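Local coordinates for protein ribonucleoside-diphosphate reductase subunit beta (Streptococcus sanguinis, PDB 4N83) that binds a dimanganese centre as the small subunit of a class Ib ribonucleotide reductase, which probably makes deoxyribonucleotides from ribonucleotides for DNA synthesis, at residues E87-N92 with G195-Y200; V16-T21 with T83-A88; S70-D75 with I136-Y141; A146-I151 with K218-D223. All coordinates share one frame; numbering follows the deposited sequence.

All four contacts join helices of the ferritin-like, all-helical small chain. Interactions 1 and 2 share helix 84-111 and lie closest together, their centres 8 Å apart; Tyr-197 of interaction 1 reaches Asp-18 of interaction 2. Interactions 3 and 4 are 14 Å apart at their centres and touch through the successive helices 128-143 and 148-160. Along the chain, interaction 3 crosses both 1 and 2 and closes before 4 opens; 4 crosses 1 and follows 2. Interaction 1 joins two metal-bearing helices, 84-111 and 178-206, while interactions 2, 3 and 4 join metal-bearing helices 84-111, 49-78 and 148-160 to helices 16-27, 128-143 and 211-240, which carry no manganese ligands.

Interaction 1: residues E87-N92 with G195-Y200; sequences EAVFNN and GTYIGY
A buried, apolar helix-to-helix contact joins Val-89 and Phe-90 of helix 84-111 to Tyr-197 and Ile-198 of helix 178-206, two helices that run in opposite directions here and carry manganese ligands, after this segment on the first and just before it on the second. The backbones stay well apart, the CA atoms of Val-89 and Tyr-197 being 9.6 Å from each other. The side chains of Val-89 and Tyr-197 come from opposite directions. The CG1 methyl of Val-89 does most of the touching, coming within 3.5 Å of Tyr-197 CE2 at an oblique approach to the ring, while its CG2 sits 4.0 Å from Tyr-197 OH. Swinging CG away from its own backbone N (chi1 -175°) sends the tyrosine ring out into this gap, and its hydroxyl goes on to a hydrogen bond with Asp-18 OD1 on helix 16-27.

One residue along each helix, Phe-90 and Ile-198 meet more lightly. Ile-198 CG1 comes to the rim of the phenyl ring, near its plane, 4.1 Å from Phe-90 CE1. Beyond them Phe-90 packs on Val-74 and Leu-77 of helix 49-78, and Ile-198 on Ser-153 and Val-154 of helix 148-160. The Ile-198 side chain lies about 5 Å from those of His-194 and Glu-157 and from a bound manganese ion. With carbon contacts joining the two segments, the fit depends on shape rather than bond direction; the bond to Asp-18 adds a directional hold at the ring's far end, and the side chain nearest the metal site, Ile-198, is hydrocarbon.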
# COMPACT_ATOMS: atom_id res chain seq x y z
N GLU A 87 3.94 -9.59 -4.00
CA GLU A 87 2.76 -9.11 -3.29
C GLU A 87 3.09 -7.86 -2.48
O GLU A 87 2.30 -6.92 -2.44
CB GLU A 87 2.18 -10.20 -2.39
CG GLU A 87 0.81 -9.86 -1.81
CD GLU A 87 -0.01 -11.07 -1.39
OE1 GLU A 87 0.44 -12.22 -1.59
OE2 GLU A 87 -1.12 -10.87 -0.85
N ALA A 88 4.26 -7.86 -1.85
CA ALA A 88 4.75 -6.68 -1.12
C ALA A 88 4.91 -5.49 -2.07
O ALA A 88 4.48 -4.38 -1.76
CB ALA A 88 6.06 -6.99 -0.42
N VAL A 89 5.53 -5.73 -3.23
CA VAL A 89 5.69 -4.68 -4.24
C VAL A 89 4.32 -4.12 -4.63
O VAL A 89 4.17 -2.91 -4.78
CB VAL A 89 6.43 -5.19 -5.50
CG1 VAL A 89 6.49 -4.11 -6.57
CG2 VAL A 89 7.83 -5.66 -5.15
N PHE A 90 3.33 -4.99 -4.79
CA PHE A 90 1.97 -4.57 -5.15
C PHE A 90 1.26 -3.79 -4.04
O PHE A 90 0.40 -2.95 -4.32
CB PHE A 90 1.11 -5.76 -5.59
CG PHE A 90 1.31 -6.15 -7.03
CD1 PHE A 90 1.02 -5.25 -8.04
CD2 PHE A 90 1.79 -7.40 -7.37
CE1 PHE A 90 1.21 -5.59 -9.37
CE2 PHE A 90 1.98 -7.75 -8.70
CZ PHE A 90 1.69 -6.84 -9.70
N ASN A 91 1.62 -4.05 -2.78
CA ASN A 91 1.12 -3.25 -1.67
C ASN A 91 1.65 -1.83 -1.77
O ASN A 91 0.90 -0.86 -1.58
CB ASN A 91 1.52 -3.86 -0.32
CG ASN A 91 0.88 -5.22 -0.09
OD1 ASN A 91 -0.24 -5.48 -0.53
ND2 ASN A 91 1.60 -6.09 0.62
N ASN A 92 2.94 -1.71 -2.07
CA ASN A 92 3.56 -0.42 -2.36
C ASN A 92 2.95 0.25 -3.59
O ASN A 92 2.70 1.45 -3.58
CB ASN A 92 5.08 -0.59 -2.56
CG ASN A 92 5.73 0.66 -3.12
OD1 ASN A 92 6.04 0.71 -4.31
ND2 ASN A 92 5.91 1.67 -2.28
N GLY A 195 4.50 -0.03 -15.20
CA GLY A 195 4.35 -0.66 -16.51
C GLY A 195 5.45 -1.66 -16.81
O GLY A 195 5.18 -2.77 -17.29
N THR A 196 6.69 -1.28 -16.51
CA THR A 196 7.85 -2.15 -16.72
C THR A 196 7.77 -3.42 -15.86
O THR A 196 8.05 -4.51 -16.35
CB THR A 196 9.16 -1.42 -16.40
OG1 THR A 196 9.22 -0.19 -17.15
CG2 THR A 196 10.37 -2.28 -16.76
N TYR A 197 7.40 -3.26 -14.59
CA TYR A 197 7.34 -4.38 -13.66
C TYR A 197 6.17 -5.31 -13.96
O TYR A 197 6.34 -6.53 -14.01
CB TYR A 197 7.24 -3.88 -12.22
CG TYR A 197 7.29 -5.00 -11.20
CD1 TYR A 197 8.40 -5.84 -11.11
CD2 TYR A 197 6.24 -5.22 -10.31
CE1 TYR A 197 8.47 -6.86 -10.18
CE2 TYR A 197 6.30 -6.23 -9.37
CZ TYR A 197 7.41 -7.05 -9.31
OH TYR A 197 7.48 -8.07 -8.38
N ILE A 198 4.98 -4.73 -14.14
CA ILE A 198 3.79 -5.51 -14.48
C ILE A 198 3.99 -6.17 -15.85
O ILE A 198 3.62 -7.33 -16.05
CB ILE A 198 2.51 -4.65 -14.48
CG1 ILE A 198 2.18 -4.18 -13.06
CG2 ILE A 198 1.33 -5.43 -15.05
CD1 ILE A 198 1.14 -3.09 -12.99
N GLY A 199 4.58 -5.42 -16.79
CA GLY A 199 4.89 -5.93 -18.12
C GLY A 199 5.96 -7.02 -18.14
O GLY A 199 5.98 -7.85 -19.05
N TYR A 200 6.85 -7.00 -17.16
CA TYR A 200 7.89 -8.03 -17.04
C TYR A 200 7.30 -9.36 -16.55
O TYR A 200 7.58 -10.41 -17.12
CB TYR A 200 9.01 -7.59 -16.09
CG TYR A 200 9.85 -8.75 -15.60
CD1 TYR A 200 10.64 -9.48 -16.47
CD2 TYR A 200 9.85 -9.11 -14.25
CE1 TYR A 200 11.40 -10.54 -16.03
CE2 TYR A 200 10.61 -10.17 -13.80
CZ TYR A 200 11.39 -10.88 -14.69
OH TYR A 200 12.15 -11.94 -14.24

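Interaction 2: residues V16-T21 with T83-A88; sequences VIDKST and TAHEEA
The hydrogen bond across this contact runs from Thr-83 OG1 to Asp-18 OD2, 2.8 Å long, with the two side chains pointing at one another from their separate segments. The hydroxyl meets OD2 from above the carboxylate plane, 49° out of it. That same OG1 also accepts from Glu-86 N at 3.1 Å, with an N-H...O angle of 149°, so one oxygen works in two directions: donor to the aspartate and acceptor from the helix backbone. A chi1 of 74° tucks OG1 back between the backbone N and carbonyl carbon of Thr-83, where it can reach that amide.

This makes Thr-83 the N-cap of helix 84-111, and Asp-18, on the amino-terminal helix 16-27, lies against the start of the capped helix. A carboxylate there would probably be favoured by the partial positive charge at the helix's N-terminus. The second oxygen, Asp-18 OD1, is hydrogen-bonded to Tyr-197 OH on helix 178-206.

Carbon packing comes from His-85, whose CB lies 3.7 Å from Asp-18 CB where the two side chains cross at about a right angle. The imidazole then leads away from the contact: His-85 NE2 is bonded to Asn-9 O, and the ring stands edge-to-face with Trp-10.

Like charges come near without touching, Asp-18 OD1 and Glu-86 OE1 being 5.3 Å apart. Glu-86 OE1 is held by Arg-82 N, and Lys-201 makes long, weak ion pairs with both acids.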
# COMPACT_ATOMS: atom_id res chain seq x y z
N VAL A 16 15.19 -11.75 -8.71
CA VAL A 16 16.05 -10.59 -8.39
C VAL A 16 15.45 -9.22 -8.74
O VAL A 16 15.89 -8.20 -8.19
CB VAL A 16 17.44 -10.70 -9.07
CG1 VAL A 16 18.23 -11.85 -8.46
CG2 VAL A 16 17.31 -10.88 -10.58
N ILE A 17 14.47 -9.18 -9.64
CA ILE A 17 13.81 -7.92 -10.01
C ILE A 17 12.82 -7.46 -8.93
O ILE A 17 12.45 -6.28 -8.88
CB ILE A 17 13.16 -8.02 -11.41
CG1 ILE A 17 14.27 -8.05 -12.47
CG2 ILE A 17 12.22 -6.84 -11.68
CD1 ILE A 17 13.79 -8.17 -13.90
N ASP A 18 12.41 -8.37 -8.05
CA ASP A 18 11.60 -8.00 -6.89
C ASP A 18 12.38 -7.04 -6.00
O ASP A 18 11.86 -6.00 -5.57
CB ASP A 18 11.18 -9.23 -6.08
CG ASP A 18 10.34 -10.21 -6.87
OD1 ASP A 18 9.62 -9.78 -7.80
OD2 ASP A 18 10.38 -11.42 -6.54
N LYS A 19 13.64 -7.41 -5.71
CA LYS A 19 14.57 -6.55 -4.98
C LYS A 19 14.60 -5.13 -5.55
O LYS A 19 14.30 -4.17 -4.85
CB LYS A 19 16.00 -7.11 -5.04
CG LYS A 19 16.37 -8.08 -3.93
CD LYS A 19 17.84 -8.45 -4.02
CE LYS A 19 18.43 -8.81 -2.67
NZ LYS A 19 19.90 -8.55 -2.64
N SER A 20 14.95 -5.03 -6.83
CA SER A 20 15.19 -3.74 -7.47
C SER A 20 13.92 -2.90 -7.63
O SER A 20 13.97 -1.68 -7.48
CB SER A 20 15.86 -3.94 -8.84
OG SER A 20 15.11 -4.83 -9.65
N THR A 21 12.80 -3.55 -7.92
CA THR A 21 11.53 -2.84 -8.11
C THR A 21 11.01 -2.27 -6.79
O THR A 21 10.44 -1.19 -6.77
CB THR A 21 10.45 -3.74 -8.74
OG1 THR A 21 10.99 -4.42 -9.88
CG2 THR A 21 9.25 -2.91 -9.16
N THR A 83 5.83 -14.61 -6.57
CA THR A 83 6.69 -14.62 -5.39
C THR A 83 6.05 -13.82 -4.26
O THR A 83 5.25 -12.92 -4.52
CB THR A 83 8.08 -14.01 -5.70
OG1 THR A 83 7.96 -12.58 -5.81
CG2 THR A 83 8.64 -14.57 -7.01
N ALA A 84 6.41 -14.13 -3.02
CA ALA A 84 5.90 -13.41 -1.86
C ALA A 84 6.25 -11.92 -1.92
O ALA A 84 5.47 -11.07 -1.49
CB ALA A 84 6.44 -14.02 -0.57
N HIS A 85 7.43 -11.63 -2.48
CA HIS A 85 7.95 -10.27 -2.56
C HIS A 85 7.14 -9.43 -3.55
O HIS A 85 6.98 -8.23 -3.36
CB HIS A 85 9.42 -10.28 -2.98
CG HIS A 85 10.22 -11.37 -2.32
ND1 HIS A 85 10.52 -12.56 -2.96
CD2 HIS A 85 10.76 -11.46 -1.08
CE1 HIS A 85 11.22 -13.33 -2.14
NE2 HIS A 85 11.38 -12.69 -1.00
N GLU A 86 6.65 -10.08 -4.60
CA GLU A 86 5.79 -9.43 -5.59
C GLU A 86 4.52 -8.86 -4.96
O GLU A 86 4.07 -7.78 -5.33
CB GLU A 86 5.42 -10.43 -6.70
CG GLU A 86 4.57 -9.85 -7.81
CD GLU A 86 4.36 -10.82 -8.97
OE1 GLU A 86 4.88 -11.96 -8.90
OE2 GLU A 86 3.69 -10.44 -9.95
N GLU A 87 3.94 -9.59 -4.00
CA GLU A 87 2.76 -9.11 -3.29
C GLU A 87 3.09 -7.86 -2.48
O GLU A 87 2.30 -6.92 -2.44
CB GLU A 87 2.18 -10.20 -2.39
CG GLU A 87 0.81 -9.86 -1.81
CD GLU A 87 -0.01 -11.07 -1.39
OE1 GLU A 87 0.44 -12.22 -1.59
OE2 GLU A 87 -1.12 -10.87 -0.85
N ALA A 88 4.26 -7.86 -1.85
CA ALA A 88 4.75 -6.68 -1.12
C ALA A 88 4.91 -5.49 -2.07
O ALA A 88 4.48 -4.38 -1.76
CB ALA A 88 6.06 -6.99 -0.42

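Interaction 3: residues S70-D75 with I136-Y141; sequences SESGVD and IINEIY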
# COMPACT_ATOMS: atom_id res chain seq x y z
N SER A 70 -6.32 2.08 -7.44
CA SER A 70 -6.03 1.95 -6.01
C SER A 70 -6.98 0.99 -5.28
O SER A 70 -6.56 0.22 -4.42
CB SER A 70 -6.06 3.32 -5.32
OG SER A 70 -7.36 3.89 -5.35
N GLU A 71 -8.26 1.03 -5.65
CA GLU A 71 -9.29 0.27 -4.94
C GLU A 71 -9.39 -1.18 -5.42
O GLU A 71 -9.29 -2.11 -4.62
CB GLU A 71 -10.64 0.99 -5.05
CG GLU A 71 -10.64 2.38 -4.43
CD GLU A 71 -11.95 3.13 -4.60
OE1 GLU A 71 -12.88 2.58 -5.24
OE2 GLU A 71 -12.06 4.27 -4.11
N SER A 72 -9.59 -1.36 -6.73
CA SER A 72 -9.82 -2.70 -7.31
C SER A 72 -8.73 -3.18 -8.28
O SER A 72 -8.55 -4.38 -8.45
CB SER A 72 -11.17 -2.73 -8.04
OG SER A 72 -11.13 -1.99 -9.24
N GLY A 73 -8.03 -2.24 -8.91
CA GLY A 73 -7.05 -2.58 -9.96
C GLY A 73 -5.88 -3.42 -9.48
O GLY A 73 -5.62 -4.50 -10.03
N VAL A 74 -5.17 -2.93 -8.47
CA VAL A 74 -4.02 -3.65 -7.92
C VAL A 74 -4.49 -4.83 -7.05
O VAL A 74 -3.77 -5.82 -6.91
CB VAL A 74 -3.11 -2.72 -7.09
CG1 VAL A 74 -1.88 -3.48 -6.59
CG2 VAL A 74 -2.68 -1.51 -7.91
N ASP A 75 -5.69 -4.70 -6.49
CA ASP A 75 -6.32 -5.79 -5.74
C ASP A 75 -6.46 -7.05 -6.60
O ASP A 75 -6.18 -8.16 -6.15
CB ASP A 75 -7.70 -5.35 -5.23
CG ASP A 75 -8.35 -6.37 -4.31
OD1 ASP A 75 -7.69 -6.82 -3.35
OD2 ASP A 75 -9.53 -6.72 -4.54
N ILE A 136 -14.89 -1.20 -19.23
CA ILE A 136 -14.15 -2.19 -19.99
C ILE A 136 -12.96 -2.73 -19.18
O ILE A 136 -12.68 -3.92 -19.21
CB ILE A 136 -13.64 -1.62 -21.34
CG1 ILE A 136 -14.82 -1.30 -22.26
CG2 ILE A 136 -12.70 -2.60 -22.03
CD1 ILE A 136 -14.46 -0.38 -23.41
N ILE A 137 -12.29 -1.84 -18.45
CA ILE A 137 -11.10 -2.19 -17.69
C ILE A 137 -11.43 -2.96 -16.41
O ILE A 137 -10.80 -3.97 -16.12
CB ILE A 137 -10.25 -0.94 -17.36
CG1 ILE A 137 -9.75 -0.26 -18.65
CG2 ILE A 137 -9.06 -1.31 -16.47
CD1 ILE A 137 -8.75 -1.06 -19.46
N ASN A 138 -12.41 -2.48 -15.65
CA ASN A 138 -12.78 -3.12 -14.38
C ASN A 138 -13.42 -4.50 -14.58
O ASN A 138 -13.24 -5.40 -13.76
CB ASN A 138 -13.73 -2.23 -13.56
CG ASN A 138 -13.88 -2.70 -12.12
OD1 ASN A 138 -13.00 -3.38 -11.58
ND2 ASN A 138 -14.98 -2.32 -11.49
N GLU A 139 -14.17 -4.65 -15.68
CA GLU A 139 -14.75 -5.94 -16.05
C GLU A 139 -13.65 -6.98 -16.27
O GLU A 139 -13.83 -8.16 -15.95
CB GLU A 139 -15.61 -5.79 -17.32
CG GLU A 139 -16.28 -7.07 -17.80
CD GLU A 139 -15.41 -7.91 -18.72
OE1 GLU A 139 -14.67 -7.33 -19.56
OE2 GLU A 139 -15.46 -9.15 -18.62
N ILE A 140 -12.52 -6.54 -16.82
CA ILE A 140 -11.35 -7.41 -17.00
C ILE A 140 -10.75 -7.77 -15.65
O ILE A 140 -10.38 -8.93 -15.43
CB ILE A 140 -10.29 -6.75 -17.91
CG1 ILE A 140 -10.84 -6.56 -19.33
CG2 ILE A 140 -9.02 -7.60 -17.96
CD1 ILE A 140 -10.12 -5.49 -20.13
N TYR A 141 -10.65 -6.80 -14.74
CA TYR A 141 -10.11 -7.06 -13.40
C TYR A 141 -11.00 -8.03 -12.61
O TYR A 141 -10.49 -8.90 -11.91
CB TYR A 141 -9.94 -5.76 -12.60
CG TYR A 141 -8.86 -4.81 -13.10
CD1 TYR A 141 -7.64 -5.29 -13.58
CD2 TYR A 141 -9.06 -3.43 -13.07
CE1 TYR A 141 -6.66 -4.42 -14.04
CE2 TYR A 141 -8.08 -2.56 -13.52
CZ TYR A 141 -6.89 -3.05 -14.00
OH TYR A 141 -5.92 -2.18 -14.45
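Ser-72 and Gly-73 of helix 49-78 meet Asn-138 and Tyr-141 of helix 128-143 in a mostly buried crossing of the ferritin-like helical fold, where a wider pi-type turn spans residues 70-73 of the first helix. Ser-72 comes first. Its OG lies 3.3 Å from Asn-138 OD1, a polar neighbour rather than a bonded partner; the hydroxyl is hydrogen-bonded to Leu-68 O of its own helix and has a weak bond to Tyr-5 OH of the second subunit. Asn-138 reaches it because its CG stands opposite its own backbone N (chi1 -167°), bringing the amide end nearer than its first bond would suggest. Tyr-4 of the second subunit also packs on Asn-138, so this end of the contact reaches the dimer interface.

The closest pair of CA atoms is Gly-73 and Tyr-141, 6.4 Å apart. With no side chain between them, Gly-73 CA settles on the face of the tyrosine ring in a CH-pi contact, 3.9 Å from the ring centroid and 20° off the normal, shifted toward the CD2-CE2 side. The ring is sandwiched: Ile-137 O, one turn back on its own helix, lies 3.5 Å above the opposite face, also toward the rim. Tyr-141 further touches Ser-153 and Leu-156 of helix 148-160, and its side chain is about 6 Å from that of the manganese ligand Glu-157. Its phenolic OH is hydrogen-bonded to NE2 of Gln-69.

Interaction 4: residues A146-I151 with K218-D223; sequences ALEKKI and KEWMYD
The first turn of helix 148-160, whose later residue Glu-157 binds manganese, packs here against helix 211-240 through Glu-148 on Trp-220 and Ile-151 on Met-221. Glu-148 lays its aliphatic stem over one face of the indole. Its CG stands 4.0 Å from the centroid of the six-membered ring, 20° off the normal, a CH-pi contact, while CB comes to 3.6 Å from Trp-220 CZ3. The glutamate and tryptophan side chains cross at about a right angle. The extended glutamate chain carries OE1 on over the same face toward the rim, 3.8 Å above the ring plane, and its carboxylate is inclined 35° to the indole. The other oxygen, OE2, has a weak hydrogen bond to Thr-145 OG1.

One turn further in, Ile-151 CG2 meets Met-221 CG at 4.0 Å. Met-221 is stretched out from the start, CG opposite its backbone N (chi1 -177°), and runs on to Leu-261 and Leu-264. Leu-217 touches both Glu-148 and Ile-151, extending the apolar layer along helix 211-240. Partly buried at Glu-148 and Trp-220, buried at Ile-151 and Met-221, this is side-chain packing between neighbouring helices of the ferritin-like fold.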
# COMPACT_ATOMS: atom_id res chain seq x y z
N ALA A 146 -5.50 -14.30 -15.33
CA ALA A 146 -4.19 -13.80 -14.90
C ALA A 146 -3.21 -13.65 -16.07
O ALA A 146 -2.39 -14.53 -16.32
CB ALA A 146 -3.61 -14.72 -13.84
N LEU A 147 -3.30 -12.50 -16.74
CA LEU A 147 -2.50 -12.18 -17.94
C LEU A 147 -3.22 -11.06 -18.68
O LEU A 147 -2.59 -10.11 -19.15
CB LEU A 147 -2.31 -13.39 -18.87
CG LEU A 147 -0.93 -13.57 -19.52
CD1 LEU A 147 0.20 -13.53 -18.50
CD2 LEU A 147 -0.89 -14.88 -20.29
N GLU A 148 -4.54 -11.20 -18.79
CA GLU A 148 -5.41 -10.18 -19.37
C GLU A 148 -5.50 -8.95 -18.46
O GLU A 148 -5.61 -7.83 -18.95
CB GLU A 148 -6.81 -10.76 -19.61
CG GLU A 148 -6.85 -11.90 -20.62
CD GLU A 148 -8.17 -12.65 -20.62
OE1 GLU A 148 -9.19 -12.08 -20.20
OE2 GLU A 148 -8.18 -13.83 -21.04
N LYS A 149 -5.46 -9.18 -17.15
CA LYS A 149 -5.49 -8.10 -16.17
C LYS A 149 -4.19 -7.30 -16.16
O LYS A 149 -4.19 -6.10 -15.89
CB LYS A 149 -5.77 -8.66 -14.77
CG LYS A 149 -7.17 -9.25 -14.64
CD LYS A 149 -7.40 -9.89 -13.28
CE LYS A 149 -6.74 -11.25 -13.18
NZ LYS A 149 -7.17 -12.00 -11.97
N LYS A 150 -3.07 -7.97 -16.46
CA LYS A 150 -1.77 -7.30 -16.57
C LYS A 150 -1.69 -6.43 -17.83
O LYS A 150 -1.07 -5.37 -17.80
CB LYS A 150 -0.64 -8.33 -16.57
CG LYS A 150 -0.45 -9.02 -15.23
CD LYS A 150 0.73 -9.98 -15.25
CE LYS A 150 1.10 -10.45 -13.85
NZ LYS A 150 0.04 -11.29 -13.23
N ILE A 151 -2.30 -6.88 -18.92
CA ILE A 151 -2.34 -6.13 -20.17
C ILE A 151 -3.17 -4.85 -20.03
O ILE A 151 -2.82 -3.80 -20.57
CB ILE A 151 -2.90 -6.97 -21.34
CG1 ILE A 151 -1.99 -8.16 -21.65
CG2 ILE A 151 -3.08 -6.12 -22.59
CD1 ILE A 151 -2.68 -9.29 -22.38
N LYS A 218 -2.66 -12.62 -27.91
CA LYS A 218 -2.25 -11.51 -28.79
C LYS A 218 -3.42 -11.00 -29.62
O LYS A 218 -3.52 -9.80 -29.88
CB LYS A 218 -1.10 -11.94 -29.71
CG LYS A 218 0.24 -12.09 -29.00
CD LYS A 218 1.29 -12.75 -29.88
CE LYS A 218 1.72 -11.85 -31.03
NZ LYS A 218 2.84 -12.45 -31.80
N GLU A 219 -4.32 -11.91 -30.02
CA GLU A 219 -5.54 -11.53 -30.72
C GLU A 219 -6.47 -10.73 -29.79
O GLU A 219 -7.03 -9.71 -30.20
CB GLU A 219 -6.27 -12.77 -31.25
CG GLU A 219 -7.38 -12.46 -32.24
CD GLU A 219 -8.09 -13.71 -32.75
OE1 GLU A 219 -7.76 -14.82 -32.29
OE2 GLU A 219 -8.99 -13.57 -33.61
N TRP A 220 -6.62 -11.20 -28.56
CA TRP A 220 -7.42 -10.50 -27.55
C TRP A 220 -6.75 -9.19 -27.11
O TRP A 220 -7.43 -8.25 -26.67
CB TRP A 220 -7.65 -11.40 -26.33
CG TRP A 220 -8.67 -10.87 -25.36
CD1 TRP A 220 -10.01 -11.09 -25.38
CD2 TRP A 220 -8.42 -10.05 -24.21
NE1 TRP A 220 -10.62 -10.44 -24.33
CE2 TRP A 220 -9.66 -9.80 -23.60
CE3 TRP A 220 -7.26 -9.49 -23.65
CZ2 TRP A 220 -9.78 -9.01 -22.45
CZ3 TRP A 220 -7.38 -8.71 -22.51
CH2 TRP A 220 -8.64 -8.48 -21.92
N MET A 221 -5.43 -9.12 -27.24
CA MET A 221 -4.65 -7.94 -26.86
C MET A 221 -4.90 -6.77 -27.81
O MET A 221 -5.29 -5.68 -27.37
CB MET A 221 -3.16 -8.30 -26.83
CG MET A 221 -2.25 -7.17 -26.37
SD MET A 221 -0.61 -7.78 -25.91
CE MET A 221 0.28 -6.23 -25.81
N TYR A 222 -4.67 -6.98 -29.10
CA TYR A 222 -4.84 -5.93 -30.10
C TYR A 222 -6.31 -5.55 -30.30
O TYR A 222 -6.62 -4.40 -30.62
CB TYR A 222 -4.19 -6.31 -31.43
CG TYR A 222 -2.68 -6.30 -31.39
CD1 TYR A 222 -1.97 -5.10 -31.33
CD2 TYR A 222 -1.95 -7.49 -31.40
CE1 TYR A 222 -0.59 -5.08 -31.29
CE2 TYR A 222 -0.56 -7.48 -31.36
CZ TYR A 222 0.11 -6.27 -31.30
OH TYR A 222 1.49 -6.27 -31.26
N ASP A 223 -7.22 -6.51 -30.13
CA ASP A 223 -8.66 -6.23 -30.13
C ASP A 223 -9.02 -5.23 -29.03
O ASP A 223 -9.82 -4.32 -29.25
CB ASP A 223 -9.48 -7.52 -29.94
CG ASP A 223 -9.62 -8.32 -31.22
OD1 ASP A 223 -10.58 -9.12 -31.31
OD2 ASP A 223 -8.78 -8.17 -32.13